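Long-range contact in 16S rRNA methylase (Uncultured bacterium, PDB 7JLZ), which probably methylates N1 of adenine 1408 in the 16S rRNA of the 30S ribosomal subunit, a modification that confers aminoglycoside resistance: residues K25-Y38 and T93-L106. Sequence-based numbering, arbitrary orientation.
Sequences KKVEVDLGTGDGRY and TADKLTIILPWGSL. With SO4 (sulfate ion), chain E.
Leu-31 lies over one face of the Trp-103 indole: its CB sits 3.8 Å from the centroid of the five-membered ring, 8° off the normal, a CH-pi contact. CD1 and CD2 spread over the six-membered ring, while Trp-103 NE1, at the rim, donates a hydrogen bond to Ile-54 O. On the same sheet face Leu-97 CD1 packs 3.8 Å from Val-29 CG1. Strands 26-31 and 94-100 are parallel neighbours at the centre of a seven-stranded sheet of order 3-2-1-4-5-7-6, the Rossmann-like methyltransferase fold; the glycine-rich turn after strand 26-31 is, as in relatives, probably part of the cofactor site. The opposite face carries Glu-28, Asp-30, Lys-96 and Thr-98. Glu-28 and Lys-96 run side by side, both extended with CG anti to the backbone N, and Glu-28 OE1 rests 3.4 Å from Lys-96 CD; the ammonium reaches past it to a salt bridge with Glu-132. One water joins Glu-28 OE2, Tyr-38 OH, Lys-96 NZ and Thr-98 OG1, meeting the Tyr-38 ring at its edge. Glu-28 OE2 lies 2.6 Å from Asp-30 OD1, so one acid probably carries a proton. Between the strands, the hydrogen bond from Leu-31 N to Thr-98 O (2.8 Å) is nearly straight, 176° at the hydrogen. At the other end Asp-95 OD2 accepts Val-27 N at 2.8 Å through its anti lone pair. Beyond the turn, Arg-37 NH1 donates a hydrogen bond to O4 of a sulfate, probably from the crystallisation liquor.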
loop_
_atom_site.group_PDB
_atom_site.type_symbol
_atom_site.label_atom_id
_atom_site.label_comp_id
_atom_site.label_asym_id
_atom_site.label_seq_id
_atom_site.Cartn_x
_atom_site.Cartn_y
_atom_site.Cartn_z
ATOM N N LYS A 25 -0.646 -5.624 17.831
ATOM C CA LYS A 25 -0.832 -7.014 17.432
ATOM C C LYS A 25 -0.808 -7.211 15.922
ATOM O O LYS A 25 -0.528 -8.324 15.463
ATOM C CB LYS A 25 -2.150 -7.549 17.997
ATOM C CG LYS A 25 -2.151 -7.650 19.515
ATOM C CD LYS A 25 -0.999 -8.524 19.996
ATOM C CE LYS A 25 -0.695 -8.302 21.474
ATOM N NZ LYS A 25 0.054 -7.033 21.711
ATOM N N LYS A 26 -1.096 -6.165 15.149
ATOM C CA LYS A 26 -1.029 -6.187 13.693
ATOM C C LYS A 26 -0.333 -4.930 13.204
ATOM O O LYS A 26 -0.567 -3.838 13.734
ATOM C CB LYS A 26 -2.412 -6.228 13.027
ATOM C CG LYS A 26 -3.314 -7.403 13.337
ATOM C CD LYS A 26 -4.624 -7.204 12.553
ATOM C CE LYS A 26 -5.618 -8.347 12.737
ATOM N NZ LYS A 26 -6.300 -8.308 14.059
ATOM N N VAL A 27 0.485 -5.081 12.165
ATOM C CA VAL A 27 1.124 -3.967 11.478
ATOM C C VAL A 27 0.722 -4.033 10.013
ATOM O O VAL A 27 0.734 -5.113 9.410
ATOM C CB VAL A 27 2.655 -4.003 11.634
ATOM C CG1 VAL A 27 3.314 -2.906 10.804
ATOM C CG2 VAL A 27 3.041 -3.881 13.102
ATOM N N GLU A 28 0.328 -2.889 9.458
ATOM C CA GLU A 28 -0.021 -2.783 8.051
ATOM C C GLU A 28 0.817 -1.689 7.404
ATOM O O GLU A 28 0.931 -0.583 7.943
ATOM C CB GLU A 28 -1.515 -2.484 7.863
ATOM C CG GLU A 28 -1.868 -2.252 6.390
ATOM C CD GLU A 28 -3.363 -2.209 6.140
ATOM O OE1 GLU A 28 -4.107 -2.899 6.862
ATOM O OE2 GLU A 28 -3.782 -1.471 5.210
ATOM N N VAL A 29 1.415 -2.000 6.258
ATOM C CA VAL A 29 2.175 -1.032 5.474
ATOM C C VAL A 29 1.351 -0.683 4.245
ATOM O O VAL A 29 0.869 -1.583 3.549
ATOM C CB VAL A 29 3.555 -1.588 5.078
ATOM C CG1 VAL A 29 4.241 -0.671 4.078
ATOM C CG2 VAL A 29 4.406 -1.817 6.351
ATOM N N ASP A 30 1.222 0.614 3.962
ATOM C CA ASP A 30 0.337 1.128 2.912
ATOM C C ASP A 30 1.147 1.936 1.905
ATOM O O ASP A 30 1.719 2.973 2.255
ATOM C CB ASP A 30 -0.761 1.994 3.527
ATOM C CG ASP A 30 -1.668 1.203 4.416
ATOM O OD1 ASP A 30 -2.140 0.150 3.953
ATOM O OD2 ASP A 30 -1.887 1.598 5.577
ATOM N N LEU A 31 1.175 1.477 0.655
ATOM C CA LEU A 31 1.925 2.125 -0.409
ATOM C C LEU A 31 0.963 2.667 -1.446
ATOM O O LEU A 31 -0.056 2.035 -1.737
ATOM C CB LEU A 31 2.875 1.145 -1.100
ATOM C CG LEU A 31 3.745 0.293 -0.191
ATOM C CD1 LEU A 31 4.630 -0.599 -1.047
ATOM C CD2 LEU A 31 4.563 1.221 0.691
ATOM N N GLY A 32 1.299 3.818 -2.018
ATOM C CA GLY A 32 0.480 4.371 -3.081
ATOM C C GLY A 32 -0.738 5.141 -2.619
ATOM O O GLY A 32 -1.694 5.286 -3.393
ATOM N N THR A 33 -0.749 5.624 -1.386
ATOM C CA THR A 33 -1.942 6.298 -0.873
ATOM C C THR A 33 -2.051 7.747 -1.325
ATOM O O THR A 33 -3.053 8.396 -1.000
ATOM C CB THR A 33 -1.986 6.230 0.662
ATOM O OG1 THR A 33 -0.911 6.996 1.206
ATOM C CG2 THR A 33 -1.857 4.782 1.154
ATOM N N GLY A 34 -1.083 8.272 -2.080
ATOM C CA GLY A 34 -1.210 9.650 -2.540
ATOM C C GLY A 34 -0.798 10.638 -1.466
ATOM O O GLY A 34 0.314 11.174 -1.496
ATOM N N ASP A 35 -1.704 10.894 -0.517
ATOM C CA ASP A 35 -1.470 11.833 0.568
ATOM C C ASP A 35 -1.577 11.190 1.943
ATOM O O ASP A 35 -1.620 11.907 2.949
ATOM C CB ASP A 35 -2.451 13.014 0.490
ATOM C CG ASP A 35 -3.924 12.574 0.510
ATOM O OD1 ASP A 35 -4.212 11.355 0.583
ATOM O OD2 ASP A 35 -4.795 13.480 0.426
ATOM N N GLY A 36 -1.619 9.865 2.025
ATOM C CA GLY A 36 -1.745 9.243 3.320
ATOM C C GLY A 36 -3.144 9.206 3.907
ATOM O O GLY A 36 -3.299 8.732 5.040
ATOM N N ARG A 37 -4.169 9.679 3.179
ATOM C CA ARG A 37 -5.537 9.626 3.696
ATOM C C ARG A 37 -5.911 8.221 4.153
ATOM O O ARG A 37 -6.505 8.040 5.225
ATOM C CB ARG A 37 -6.513 10.121 2.624
ATOM C CG ARG A 37 -7.991 9.916 2.957
ATOM C CD ARG A 37 -8.850 10.197 1.729
ATOM N NE ARG A 37 -10.271 9.892 1.926
ATOM C CZ ARG A 37 -11.179 10.765 2.356
ATOM N NH1 ARG A 37 -10.824 12.009 2.662
ATOM N NH2 ARG A 37 -12.443 10.397 2.493
ATOM N N TYR A 38 -5.546 7.211 3.357
ATOM C CA TYR A 38 -5.882 5.824 3.666
ATOM C C TYR A 38 -5.326 5.409 5.020
ATOM O O TYR A 38 -5.993 4.702 5.791
ATOM C CB TYR A 38 -5.328 4.927 2.563
ATOM C CG TYR A 38 -5.756 3.467 2.598
ATOM C CD1 TYR A 38 -6.972 3.083 2.056
ATOM C CD2 TYR A 38 -4.930 2.483 3.119
ATOM C CE1 TYR A 38 -7.374 1.781 2.048
ATOM C CE2 TYR A 38 -5.326 1.151 3.118
ATOM C CZ TYR A 38 -6.554 0.811 2.580
ATOM O OH TYR A 38 -6.971 -0.495 2.565
ATOM N N THR A 93 8.234 -6.712 8.505
ATOM C CA THR A 93 7.451 -6.191 9.624
ATOM C C THR A 93 5.940 -6.243 9.430
ATOM O O THR A 93 5.213 -6.093 10.416
ATOM C CB THR A 93 7.828 -4.728 9.938
ATOM O OG1 THR A 93 7.441 -3.873 8.854
ATOM C CG2 THR A 93 9.329 -4.584 10.201
ATOM N N ALA A 94 5.447 -6.426 8.209
ATOM C CA ALA A 94 4.040 -6.187 7.902
ATOM C C ALA A 94 3.222 -7.472 7.959
ATOM O O ALA A 94 3.537 -8.447 7.273
ATOM C CB ALA A 94 3.886 -5.557 6.520
ATOM N N ASP A 95 2.150 -7.449 8.753
ATOM C CA ASP A 95 1.135 -8.492 8.660
ATOM C C ASP A 95 0.275 -8.311 7.417
ATOM O O ASP A 95 -0.262 -9.289 6.876
ATOM C CB ASP A 95 0.261 -8.482 9.914
ATOM C CG ASP A 95 1.058 -8.740 11.179
ATOM O OD1 ASP A 95 1.528 -9.888 11.365
ATOM O OD2 ASP A 95 1.233 -7.788 11.972
ATOM N N LYS A 96 0.125 -7.072 6.960
ATOM C CA LYS A 96 -0.602 -6.786 5.733
ATOM C C LYS A 96 0.106 -5.671 4.987
ATOM O O LYS A 96 0.561 -4.701 5.594
ATOM C CB LYS A 96 -2.055 -6.389 5.996
ATOM C CG LYS A 96 -2.837 -6.202 4.691
ATOM C CD LYS A 96 -4.249 -5.701 4.889
ATOM C CE LYS A 96 -4.964 -5.632 3.541
ATOM N NZ LYS A 96 -6.354 -5.116 3.663
ATOM N N LEU A 97 0.184 -5.822 3.666
ATOM C CA LEU A 97 0.765 -4.840 2.763
ATOM C C LEU A 97 -0.306 -4.485 1.748
ATOM O O LEU A 97 -0.773 -5.358 1.014
ATOM C CB LEU A 97 2.004 -5.398 2.055
ATOM C CG LEU A 97 2.631 -4.525 0.975
ATOM C CD1 LEU A 97 3.104 -3.194 1.539
ATOM C CD2 LEU A 97 3.801 -5.287 0.333
ATOM N N THR A 98 -0.708 -3.224 1.721
ATOM C CA THR A 98 -1.674 -2.752 0.734
ATOM C C THR A 98 -0.965 -1.835 -0.253
ATOM O O THR A 98 -0.261 -0.900 0.149
ATOM C CB THR A 98 -2.858 -2.061 1.417
ATOM O OG1 THR A 98 -3.528 -3.023 2.247
ATOM C CG2 THR A 98 -3.871 -1.509 0.377
ATOM N N ILE A 99 -1.135 -2.123 -1.546
ATOM C CA ILE A 99 -0.447 -1.424 -2.617
ATOM C C ILE A 99 -1.512 -0.836 -3.534
ATOM O O ILE A 99 -2.185 -1.577 -4.257
ATOM C CB ILE A 99 0.487 -2.347 -3.409
ATOM C CG1 ILE A 99 1.467 -3.083 -2.482
ATOM C CG2 ILE A 99 1.244 -1.534 -4.437
ATOM C CD1 ILE A 99 2.271 -4.166 -3.192
ATOM N N ILE A 100 -1.683 0.485 -3.500
ATOM C CA ILE A 100 -2.617 1.165 -4.389
ATOM C C ILE A 100 -1.777 1.711 -5.534
ATOM O O ILE A 100 -1.163 2.783 -5.427
ATOM C CB ILE A 100 -3.407 2.255 -3.663
ATOM C CG1 ILE A 100 -4.069 1.654 -2.419
ATOM C CG2 ILE A 100 -4.439 2.887 -4.618
ATOM C CD1 ILE A 100 -4.659 2.672 -1.467
ATOM N N LEU A 101 -1.737 0.972 -6.641
ATOM C CA LEU A 101 -0.843 1.336 -7.726
ATOM C C LEU A 101 -1.291 2.658 -8.357
ATOM O O LEU A 101 -2.467 3.025 -8.287
ATOM C CB LEU A 101 -0.783 0.217 -8.767
ATOM C CG LEU A 101 0.030 -1.008 -8.315
ATOM C CD1 LEU A 101 0.005 -2.085 -9.383
ATOM C CD2 LEU A 101 1.459 -0.625 -8.006
ATOM N N PRO A 102 -0.360 3.422 -8.937
ATOM C CA PRO A 102 1.079 3.158 -8.995
ATOM C C PRO A 102 1.827 3.580 -7.740
ATOM O O PRO A 102 1.360 4.422 -6.967
ATOM C CB PRO A 102 1.526 3.997 -10.186
ATOM C CG PRO A 102 0.602 5.173 -10.152
ATOM C CD PRO A 102 -0.728 4.617 -9.727
ATOM N N TRP A 103 2.994 2.966 -7.529
ATOM C CA TRP A 103 3.930 3.403 -6.498
ATOM C C TRP A 103 5.303 3.345 -7.158
ATOM O O TRP A 103 6.089 2.428 -6.931
ATOM C CB TRP A 103 3.847 2.541 -5.240
ATOM C CG TRP A 103 4.527 3.140 -4.031
ATOM C CD1 TRP A 103 4.159 4.280 -3.363
ATOM C CD2 TRP A 103 5.679 2.629 -3.335
ATOM N NE1 TRP A 103 5.005 4.500 -2.299
ATOM C CE2 TRP A 103 5.948 3.508 -2.268
ATOM C CE3 TRP A 103 6.510 1.520 -3.519
ATOM C CZ2 TRP A 103 7.001 3.307 -1.380
ATOM C CZ3 TRP A 103 7.558 1.322 -2.635
ATOM C CH2 TRP A 103 7.792 2.212 -1.582
ATOM N N GLY A 104 5.579 4.333 -8.004
ATOM C CA GLY A 104 6.885 4.403 -8.637
ATOM C C GLY A 104 7.075 3.253 -9.601
ATOM O O GLY A 104 6.200 2.943 -10.415
ATOM N N SER A 105 8.225 2.590 -9.498
ATOM C CA SER A 105 8.555 1.487 -10.389
ATOM C C SER A 105 7.920 0.165 -9.974
ATOM O O SER A 105 8.059 -0.822 -10.703
ATOM C CB SER A 105 10.069 1.319 -10.456
ATOM O OG SER A 105 10.583 1.121 -9.150
ATOM N N LEU A 106 7.240 0.111 -8.831
ATOM C CA LEU A 106 6.747 -1.159 -8.308
ATOM C C LEU A 106 5.670 -1.733 -9.223
ATOM O O LEU A 106 4.642 -1.088 -9.461
ATOM C CB LEU A 106 6.193 -0.964 -6.899
ATOM C CG LEU A 106 5.857 -2.258 -6.162
ATOM C CD1 LEU A 106 7.095 -3.147 -6.060
ATOM C CD2 LEU A 106 5.282 -1.969 -4.788
HETATM S S SO4 E . -14.787 13.263 2.088
HETATM O O1 SO4 E . -15.876 13.509 2.996
HETATM O O2 SO4 E . -14.793 14.261 1.050
HETATM O O3 SO4 E . -14.946 11.966 1.495
HETATM O O4 SO4 E . -13.545 13.325 2.813
HETATM O O HOH W 1 -5.693 -2.375 3.852
#